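Local coordinates for antifreeze protein (PDB 3P4G) that binds ice through anchored clathrate waters, acting as a hyperactive, calcium-dependent antifreeze protein of an Antarctic bacterium, at residues A224-G229 and Q245-A250. Residues are numbered along the deposited sequence; the frame is centred on the assembly and turned at random.
Sequences AGKVSG and QVWAEA
Both backbone polar atoms of Val227 bond to the next coil: N donates to Gln245 O at 3.0 Å, and O accepts from Trp247 N at 2.9 Å, the C=O...N angle of 167° making that approach nearly linear. This pair of bonds makes a single parallel bridge between Val227 and Val246. Outside it, Lys226 and Gln245 run side by side in the same direction, the lysine CE lying 3.4 Å from Gln245 OE1. The lysine's CD meets the indole of Trp247 at CZ2 (3.6 Å), and on the same indole Ser228 CB approaches CE3 at 3.7 Å. On the inner side, Val227 CG1, anti to the backbone N (chi1 175°), reaches Ala250 CB at 3.9 Å. The two segments are equivalent loops on successive coils of a right-handed, calcium-binding beta-helix, each joining one strand face to the other: 220-223 to 230-232, and 239-242 to 251-253. The later loop is longer, and a type I turn from Trp247 to Ala250, closed by Ala250 N to Trp247 O, brings Ala250 CA within 3.3 Å of Ser228 O. Behind the first loop, Asp207 OD1 accepts from Lys226 N, and Leu208 makes backbone hydrogen bonds with Lys226, Ser228 and Gly229; ahead, Val246 packs on Leu267.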
ATOM      1  N   ALA A 224       2.900  12.306  -6.620  1.00  8.81           N
ATOM      2  CA  ALA A 224       3.988  13.296  -6.923  1.00 10.68           C
ATOM      3  C   ALA A 224       4.390  13.328  -8.398  1.00 10.46           C
ATOM      4  O   ALA A 224       4.712  14.387  -8.915  1.00 10.66           O
ATOM      5  CB  ALA A 224       5.217  13.002  -6.119  1.00 10.48           C
ATOM      6  N   GLY A 225       4.332  12.166  -9.043  1.00  9.87           N
ATOM      7  CA  GLY A 225       4.783  11.989 -10.418  1.00 10.21           C
ATOM      8  C   GLY A 225       3.615  12.136 -11.370  1.00 10.99           C
ATOM      9  O   GLY A 225       2.637  12.787 -11.028  1.00 10.58           O
ATOM     10  N   LYS A 226       3.763  11.570 -12.571  1.00 11.74           N
ATOM     11  CA  LYS A 226       2.792  11.735 -13.644  1.00 12.13           C
ATOM     12  C   LYS A 226       1.710  10.721 -13.431  1.00 12.44           C
ATOM     13  O   LYS A 226       1.951   9.721 -12.745  1.00 12.75           O
ATOM     14  CB  LYS A 226       3.442  11.464 -15.003  1.00 12.27           C
ATOM     15  CG  LYS A 226       4.633  12.388 -15.265  1.00 14.08           C
ATOM     16  CD  LYS A 226       5.311  12.072 -16.598  1.00 18.40           C
ATOM     17  CE  LYS A 226       6.490  13.031 -16.832  1.00 24.60           C
ATOM     18  NZ  LYS A 226       7.740  12.380 -16.280  1.00 28.23           N
ATOM     19  N   VAL A 227       0.541  10.962 -14.034  1.00 10.49           N
ATOM     20  CA  VAL A 227      -0.564  10.004 -13.961  1.00  9.37           C
ATOM     21  C   VAL A 227      -0.943   9.696 -15.402  1.00 10.41           C
ATOM     22  O   VAL A 227      -1.298  10.612 -16.169  1.00 11.70           O
ATOM     23  CB  VAL A 227      -1.811  10.604 -13.265  1.00  9.63           C
ATOM     24  CG1 VAL A 227      -3.028   9.620 -13.288  1.00  8.52           C
ATOM     25  CG2 VAL A 227      -1.447  10.992 -11.785  1.00 10.43           C
ATOM     26  N   SER A 228      -0.881   8.418 -15.760  1.00  9.64           N
ATOM     27  CA  SER A 228      -1.541   7.970 -16.972  1.00 10.12           C
ATOM     28  C   SER A 228      -2.675   6.987 -16.651  1.00  9.65           C
ATOM     29  O   SER A 228      -3.428   6.677 -17.555  1.00 11.02           O
ATOM     30  CB  SER A 228      -0.559   7.292 -17.948  1.00 10.34           C
ATOM     31  OG  SER A 228      -0.049   6.080 -17.379  1.00 10.96           O
ATOM     32  N   GLY A 229      -2.754   6.466 -15.414  1.00  9.25           N
ATOM     33  CA  GLY A 229      -3.719   5.402 -15.083  1.00  8.53           C
ATOM     34  C   GLY A 229      -4.998   6.006 -14.473  1.00  9.55           C
ATOM     35  O   GLY A 229      -5.427   7.099 -14.867  1.00 10.18           O
ATOM     36  N   GLN A 245       2.492  15.864 -14.729  1.00 12.56           N
ATOM     37  CA  GLN A 245       1.602  15.808 -15.900  1.00 13.14           C
ATOM     38  C   GLN A 245       0.582  14.718 -15.753  1.00 12.65           C
ATOM     39  O   GLN A 245       0.913  13.606 -15.321  1.00 12.52           O
ATOM     40  CB  GLN A 245       2.402  15.536 -17.172  1.00 13.64           C
ATOM     41  CG  GLN A 245       3.353  16.655 -17.573  1.00 17.39           C
ATOM     42  CD  GLN A 245       4.768  16.487 -17.032  1.00 18.10           C
ATOM     43  OE1 GLN A 245       4.986  15.971 -15.911  1.00 16.87           O
ATOM     44  NE2 GLN A 245       5.747  16.958 -17.816  1.00 21.81           N
ATOM     45  N   VAL A 246      -0.655  15.043 -16.137  1.00  9.83           N
ATOM     46  CA  VAL A 246      -1.707  14.059 -16.242  1.00 10.03           C
ATOM     47  C   VAL A 246      -1.884  13.840 -17.749  1.00 10.83           C
ATOM     48  O   VAL A 246      -2.309  14.742 -18.500  1.00 11.66           O
ATOM     49  CB  VAL A 246      -3.035  14.560 -15.661  1.00  9.80           C
ATOM     50  CG1 VAL A 246      -4.158  13.505 -15.868  1.00  8.90           C
ATOM     51  CG2 VAL A 246      -2.890  14.844 -14.163  1.00  9.82           C
ATOM     52  N   TRP A 247      -1.509  12.652 -18.200  1.00 11.81           N
ATOM     53  CA  TRP A 247      -1.556  12.339 -19.620  1.00 11.82           C
ATOM     54  C   TRP A 247      -2.999  12.080 -20.113  1.00 12.01           C
ATOM     55  O   TRP A 247      -3.918  11.859 -19.301  1.00 11.55           O
ATOM     56  CB  TRP A 247      -0.638  11.150 -19.892  1.00 12.12           C
ATOM     57  CG  TRP A 247       0.860  11.507 -19.827  1.00 14.66           C
ATOM     58  CD1 TRP A 247       1.428  12.762 -19.788  1.00 15.62           C
ATOM     59  CD2 TRP A 247       1.941  10.574 -19.850  1.00 14.00           C
ATOM     60  NE1 TRP A 247       2.814  12.656 -19.744  1.00 15.78           N
ATOM     61  CE2 TRP A 247       3.149  11.321 -19.798  1.00 17.23           C
ATOM     62  CE3 TRP A 247       2.008   9.175 -19.907  1.00 15.28           C
ATOM     63  CZ2 TRP A 247       4.421  10.701 -19.802  1.00 15.97           C
ATOM     64  CZ3 TRP A 247       3.275   8.557 -19.898  1.00 15.45           C
ATOM     65  CH2 TRP A 247       4.452   9.312 -19.851  1.00 15.95           C
ATOM     66  N   ALA A 248      -3.188  12.131 -21.446  1.00 12.26           N
ATOM     67  CA  ALA A 248      -4.530  12.105 -22.021  1.00 13.39           C
ATOM     68  C   ALA A 248      -5.363  10.863 -21.665  1.00 13.82           C
ATOM     69  O   ALA A 248      -6.586  10.961 -21.561  1.00 14.11           O
ATOM     70  CB  ALA A 248      -4.459  12.250 -23.546  1.00 14.71           C
ATOM     71  N   GLU A 249      -4.710   9.708 -21.478  1.00 12.64           N
ATOM     72  CA  GLU A 249      -5.444   8.434 -21.190  1.00 13.81           C
ATOM     73  C   GLU A 249      -5.846   8.253 -19.712  1.00 12.82           C
ATOM     74  O   GLU A 249      -6.526   7.283 -19.355  1.00 13.01           O
ATOM     75  CB  GLU A 249      -4.603   7.210 -21.649  1.00 14.93           C
ATOM     76  CG  GLU A 249      -3.263   7.078 -20.915  1.00 14.99           C
ATOM     77  CD  GLU A 249      -2.099   7.737 -21.611  1.00 16.44           C
ATOM     78  OE1 GLU A 249      -2.193   8.887 -22.094  1.00 15.25           O
ATOM     79  OE2 GLU A 249      -1.026   7.106 -21.676  1.00 16.26           O
ATOM     80  N   ALA A 250      -5.372   9.149 -18.853  1.00 12.22           N
ATOM     81  CA  ALA A 250      -5.664   9.073 -17.453  1.00 10.60           C
ATOM     82  C   ALA A 250      -7.152   9.358 -17.212  1.00 10.94           C
ATOM     83  O   ALA A 250      -7.779  10.122 -17.950  1.00 10.92           O
ATOM     84  CB  ALA A 250      -4.856  10.093 -16.708  1.00 10.67           C
TER